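Local coordinates for citrate lyase, subunit 1 (Methanosaeta concilii, PDB 6HXI), which probably catalyses the ATP-driven cleavage of citrate with coenzyme A to acetyl-CoA and oxaloacetate, as in ATP citrate lyases, at residues C[130-135]-C[148-153]; C[120-125]-C[196-201]. All coordinates share one frame; numbering follows the deposited sequence.

Contact 1: C[130-135]-C[148-153]; sequences NIFFSM and VISIHV
Asn130 reaches across to His152 through its amide oxygen. From CB, 4.4 Å from Ser150 OG, the side chain leaves with CG anti to the carbonyl carbon (chi1 -62°); CG then meets the edge of the imidazole, and OD1 accepts a hydrogen bond from His152 ND1 at 2.8 Å. The oxygen lies in the plane of the imidazole, whereas ND1 sits above the plane of the amide, the two planes being turned 44° apart. ND2 is hydrogen-bonded to Asp125 OD2, so both ends of the amide are engaged and its rotation is fixed. The segments 130-135 and 148-153 are antiparallel neighbours at the edge of the six-stranded sheet of the ATP-grasp domain, 149-154 being an outermost strand within the chain. Ile131 pairs with Ile151 through two backbone bonds, of which Ile131 N to Ile151 O is almost straight (179°). Phe133 and Ile149 form the second such pair. On the face of Asn130 and Phe132, Ser150 OG lies 3.6 Å from Phe132 CE1. On the other face, the Ile131 and Val153 side chains cross obliquely, CD1 of Ile131 3.7 Å from CG2 of Val153, and Ile149 CD1 packs on Phe133 CB at 3.8 Å; Ile183 and Val179 of helix 173-192 cover this side.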
loop_
_atom_site.group_PDB
_atom_site.type_symbol
_atom_site.label_atom_id
_atom_site.label_comp_id
_atom_site.label_asym_id
_atom_site.label_seq_id
_atom_site.Cartn_x
_atom_site.Cartn_y
_atom_site.Cartn_z
ATOM N N ASN C 130 39.695 57.928 -6.247
ATOM C CA ASN C 130 40.652 59.004 -6.461
ATOM C C ASN C 130 41.929 58.726 -5.682
ATOM O O ASN C 130 41.864 58.450 -4.487
ATOM C CB ASN C 130 40.056 60.352 -6.070
ATOM C CG ASN C 130 38.850 60.732 -6.884
ATOM O OD1 ASN C 130 38.913 60.846 -8.108
ATOM N ND2 ASN C 130 37.716 60.924 -6.215
ATOM N N ILE C 131 43.076 58.753 -6.375
ATOM C CA ILE C 131 44.406 58.576 -5.786
ATOM C C ILE C 131 45.029 59.970 -5.650
ATOM O O ILE C 131 45.031 60.734 -6.609
ATOM C CB ILE C 131 45.299 57.609 -6.624
ATOM C CG1 ILE C 131 44.584 56.239 -6.844
ATOM C CG2 ILE C 131 46.703 57.439 -5.976
ATOM C CD1 ILE C 131 45.203 55.330 -7.876
ATOM N N PHE C 132 45.523 60.303 -4.463
ATOM C CA PHE C 132 46.150 61.594 -4.166
ATOM C C PHE C 132 47.621 61.366 -3.873
ATOM O O PHE C 132 47.958 60.423 -3.153
ATOM C CB PHE C 132 45.440 62.297 -2.990
ATOM C CG PHE C 132 43.956 62.480 -3.207
ATOM C CD1 PHE C 132 43.471 63.545 -3.955
ATOM C CD2 PHE C 132 43.044 61.568 -2.695
ATOM C CE1 PHE C 132 42.095 63.698 -4.183
ATOM C CE2 PHE C 132 41.670 61.719 -2.928
ATOM C CZ PHE C 132 41.207 62.788 -3.661
ATOM N N PHE C 133 48.499 62.178 -4.484
ATOM C CA PHE C 133 49.934 62.058 -4.295
ATOM C C PHE C 133 50.593 63.423 -4.168
ATOM O O PHE C 133 50.248 64.356 -4.903
ATOM C CB PHE C 133 50.594 61.228 -5.428
ATOM C CG PHE C 133 52.103 61.109 -5.331
ATOM C CD1 PHE C 133 52.692 60.151 -4.516
ATOM C CD2 PHE C 133 52.934 61.969 -6.042
ATOM C CE1 PHE C 133 54.078 60.067 -4.392
ATOM C CE2 PHE C 133 54.329 61.889 -5.914
ATOM C CZ PHE C 133 54.892 60.922 -5.107
ATOM N N SER C 134 51.577 63.519 -3.265
ATOM C CA SER C 134 52.395 64.716 -3.067
ATOM C C SER C 134 53.809 64.331 -2.626
ATOM O O SER C 134 54.025 63.210 -2.147
ATOM C CB SER C 134 51.748 65.670 -2.068
ATOM O OG SER C 134 52.393 66.935 -2.102
ATOM N N MET C 135 54.783 65.231 -2.820
ATOM C CA MET C 135 56.163 64.937 -2.409
ATOM C C MET C 135 56.504 65.621 -1.081
ATOM O O MET C 135 57.655 65.586 -0.629
ATOM C CB MET C 135 57.173 65.227 -3.523
ATOM C CG MET C 135 57.007 64.301 -4.715
ATOM S SD MET C 135 57.863 64.838 -6.209
ATOM C CE MET C 135 57.343 66.534 -6.299
ATOM N N VAL C 148 49.222 68.916 -4.382
ATOM C CA VAL C 148 48.796 67.518 -4.416
ATOM C C VAL C 148 48.194 67.215 -5.793
ATOM O O VAL C 148 47.306 67.938 -6.245
ATOM C CB VAL C 148 47.796 67.184 -3.254
ATOM C CG1 VAL C 148 47.275 65.750 -3.340
ATOM C CG2 VAL C 148 48.424 67.429 -1.886
ATOM N N ILE C 149 48.663 66.133 -6.438
ATOM C CA ILE C 149 48.125 65.677 -7.723
ATOM C C ILE C 149 47.047 64.631 -7.479
ATOM O O ILE C 149 47.188 63.803 -6.575
ATOM C CB ILE C 149 49.195 65.238 -8.774
ATOM C CG1 ILE C 149 50.052 64.033 -8.304
ATOM C CG2 ILE C 149 50.071 66.416 -9.204
ATOM C CD1 ILE C 149 49.553 62.691 -8.817
ATOM N N SER C 150 45.977 64.670 -8.279
ATOM C CA SER C 150 44.849 63.750 -8.173
ATOM C C SER C 150 44.730 62.895 -9.431
ATOM O O SER C 150 44.804 63.434 -10.537
ATOM C CB SER C 150 43.563 64.534 -7.937
ATOM O OG SER C 150 42.441 63.671 -7.814
ATOM N N ILE C 151 44.547 61.565 -9.259
ATOM C CA ILE C 151 44.383 60.568 -10.339
ATOM C C ILE C 151 43.053 59.865 -10.133
ATOM O O ILE C 151 42.906 59.143 -9.146
ATOM C CB ILE C 151 45.563 59.539 -10.388
ATOM C CG1 ILE C 151 46.949 60.247 -10.512
ATOM C CG2 ILE C 151 45.350 58.490 -11.499
ATOM C CD1 ILE C 151 48.170 59.404 -10.089
ATOM N N HIS C 152 42.099 60.054 -11.058
ATOM C CA HIS C 152 40.801 59.406 -10.966
ATOM C C HIS C 152 40.808 58.064 -11.702
ATOM O O HIS C 152 41.204 58.002 -12.858
ATOM C CB HIS C 152 39.675 60.317 -11.486
ATOM C CG HIS C 152 38.323 59.669 -11.416
ATOM N ND1 HIS C 152 37.650 59.520 -10.209
ATOM C CD2 HIS C 152 37.594 59.079 -12.394
ATOM C CE1 HIS C 152 36.529 58.882 -10.498
ATOM N NE2 HIS C 152 36.456 58.582 -11.796
ATOM N N VAL C 153 40.346 56.998 -11.024
ATOM C CA VAL C 153 40.243 55.637 -11.556
ATOM C C VAL C 153 38.759 55.339 -11.719
ATOM O O VAL C 153 38.034 55.264 -10.727
ATOM C CB VAL C 153 40.958 54.583 -10.657
ATOM C CG1 VAL C 153 41.041 53.226 -11.352
ATOM C CG2 VAL C 153 42.353 55.053 -10.252
#

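Contact 2: C[120-125]-C[196-201]; sequences VAISSD and AYVEIN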
loop_
_atom_site.group_PDB
_atom_site.type_symbol
_atom_site.label_atom_id
_atom_site.label_comp_id
_atom_site.label_asym_id
_atom_site.label_seq_id
_atom_site.Cartn_x
_atom_site.Cartn_y
_atom_site.Cartn_z
ATOM N N VAL C 120 50.386 59.520 -0.030
ATOM C CA VAL C 120 49.453 58.805 -0.913
ATOM C C VAL C 120 48.132 58.527 -0.179
ATOM O O VAL C 120 48.141 58.059 0.957
ATOM C CB VAL C 120 50.043 57.535 -1.612
ATOM C CG1 VAL C 120 50.401 56.435 -0.611
ATOM C CG2 VAL C 120 49.100 57.000 -2.686
ATOM N N ALA C 121 47.003 58.813 -0.835
ATOM C CA ALA C 121 45.684 58.542 -0.271
ATOM C C ALA C 121 44.677 58.092 -1.325
ATOM O O ALA C 121 44.605 58.665 -2.420
ATOM C CB ALA C 121 45.160 59.756 0.484
ATOM N N ILE C 122 43.893 57.058 -0.990
ATOM C CA ILE C 122 42.855 56.553 -1.874
ATOM C C ILE C 122 41.514 56.671 -1.162
ATOM O O ILE C 122 41.356 56.236 -0.027
ATOM C CB ILE C 122 43.111 55.155 -2.509
ATOM C CG1 ILE C 122 44.558 55.001 -3.031
ATOM C CG2 ILE C 122 42.076 54.865 -3.639
ATOM C CD1 ILE C 122 44.968 53.568 -3.306
ATOM N N SER C 123 40.576 57.327 -1.836
ATOM C CA SER C 123 39.216 57.596 -1.395
ATOM C C SER C 123 38.318 57.358 -2.596
ATOM O O SER C 123 38.799 57.371 -3.726
ATOM C CB SER C 123 39.109 59.060 -0.982
ATOM O OG SER C 123 38.147 59.212 0.042
ATOM N N SER C 124 37.015 57.183 -2.382
ATOM C CA SER C 124 36.120 56.993 -3.514
ATOM C C SER C 124 35.093 58.101 -3.659
ATOM O O SER C 124 34.713 58.718 -2.663
ATOM C CB SER C 124 35.430 55.647 -3.417
ATOM O OG SER C 124 36.365 54.585 -3.442
ATOM N N ASP C 125 34.655 58.356 -4.903
ATOM C CA ASP C 125 33.599 59.316 -5.241
ATOM C C ASP C 125 32.517 58.574 -6.036
ATOM O O ASP C 125 32.677 57.376 -6.238
ATOM C CB ASP C 125 34.141 60.584 -5.948
ATOM C CG ASP C 125 34.729 60.446 -7.354
ATOM O OD1 ASP C 125 34.583 59.361 -7.969
ATOM O OD2 ASP C 125 35.326 61.429 -7.841
ATOM N N ALA C 196 37.581 51.658 2.210
ATOM C CA ALA C 196 36.750 52.805 1.890
ATOM C C ALA C 196 37.664 54.065 1.901
ATOM O O ALA C 196 37.316 55.099 1.335
ATOM C CB ALA C 196 35.639 52.936 2.925
ATOM N N TYR C 197 38.836 53.945 2.553
ATOM C CA TYR C 197 39.855 54.976 2.707
ATOM C C TYR C 197 41.207 54.388 3.134
ATOM O O TYR C 197 41.269 53.530 4.008
ATOM C CB TYR C 197 39.398 56.027 3.733
ATOM C CG TYR C 197 40.362 57.182 3.883
ATOM C CD1 TYR C 197 40.429 58.189 2.926
ATOM C CD2 TYR C 197 41.209 57.271 4.984
ATOM C CE1 TYR C 197 41.347 59.231 3.033
ATOM C CE2 TYR C 197 42.118 58.327 5.118
ATOM C CZ TYR C 197 42.185 59.305 4.138
ATOM O OH TYR C 197 43.071 60.358 4.247
ATOM N N VAL C 198 42.287 54.894 2.534
ATOM C CA VAL C 198 43.675 54.547 2.861
ATOM C C VAL C 198 44.532 55.795 2.755
ATOM O O VAL C 198 44.387 56.565 1.804
ATOM C CB VAL C 198 44.263 53.308 2.103
ATOM C CG1 VAL C 198 44.460 53.576 0.608
ATOM C CG2 VAL C 198 45.569 52.852 2.725
ATOM N N GLU C 199 45.394 56.015 3.744
ATOM C CA GLU C 199 46.299 57.151 3.763
ATOM C C GLU C 199 47.656 56.742 4.311
ATOM O O GLU C 199 47.747 56.269 5.445
ATOM C CB GLU C 199 45.713 58.286 4.599
ATOM C CG GLU C 199 46.558 59.548 4.633
ATOM C CD GLU C 199 46.294 60.388 5.862
ATOM O OE1 GLU C 199 45.207 61.008 5.933
ATOM O OE2 GLU C 199 47.149 60.386 6.777
ATOM N N ILE C 200 48.707 56.925 3.496
ATOM C CA ILE C 200 50.083 56.682 3.886
ATOM C C ILE C 200 50.740 58.057 3.858
ATOM O O ILE C 200 51.056 58.597 2.788
ATOM C CB ILE C 200 50.828 55.598 3.067
ATOM C CG1 ILE C 200 49.989 54.293 2.985
ATOM C CG2 ILE C 200 52.192 55.331 3.717
ATOM C CD1 ILE C 200 50.339 53.397 1.848
ATOM N N ASN C 201 50.831 58.651 5.060
ATOM C CA ASN C 201 51.332 59.988 5.285
ATOM C C ASN C 201 52.303 60.020 6.469
ATOM O O ASN C 201 51.888 60.228 7.616
ATOM C CB ASN C 201 50.161 60.971 5.485
ATOM C CG ASN C 201 50.548 62.431 5.498
ATOM O OD1 ASN C 201 51.485 62.867 4.817
ATOM N ND2 ASN C 201 49.779 63.233 6.218
#
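Segments 120-125 and 196-201 are antiparallel neighbours in the middle of the ATP-grasp domain's six-stranded sheet. Four backbone hydrogen bonds join them, two in each hydrogen-bonded pair: Val120 with Ile200, where Ile200 N meets the carbonyl oxygen of Val120 nearly along its C=O axis, and Ile122 with Val198. Between these pairs, Ala121 CA comes to 3.1 Å from Val198 O in a CA-H...O contact. The apolar contacts lie on one face, where paired side chains run side by side and point the same way. Val198 CG1, in the crowded position between backbone N and carbonyl carbon (chi1 69°), abuts Ile122 CB at 3.7 Å, and Val120 CG1 likewise meets Ile200 CB at 3.8 Å; helix 173-192 covers this face through Ile183, Tyr190, Phe182 and Leu186. Ala196 and Tyr197 both face Lys218 of strand 209-220, the neighbour on the other side, in a classic beta bulge. On the face of Ala121, Tyr197 and Glu199, a side-chain hydrogen bond lies within 196-201: Tyr197 OH donates to the anti lone pair of Glu199 OE1 at 2.8 Å. An alanine at Tyr197 would remove the ring and hydroxyl and would probably leave Glu199 less firmly oriented. Across the strands, Ser123 OG packs at the ring edge, 3.8 Å from Tyr197 CD1.

In the fold
From the N terminus, the chain first supplies strand 3-6 at one side of the six-stranded sheet and returns to it with strand 118-125, which turns directly into strand 128-134. Contact 1 closes a short loop of 12 residues and adds strand 149-154 at the far side. Helix 173-192 then packs against the sheet before strand 195-206 comes back beside 118-125, so contact 2 closes a longer loop that encloses contact 1. Their centres lie 9 Å apart. Strands 118-125 and 128-134 join the two contacts: Asn130 N is probably hydrogen-bonded to Ser123 O, and Phe132 N to Ala121 O. Strand 209-220 follows, continuing the sheet back towards 3-6.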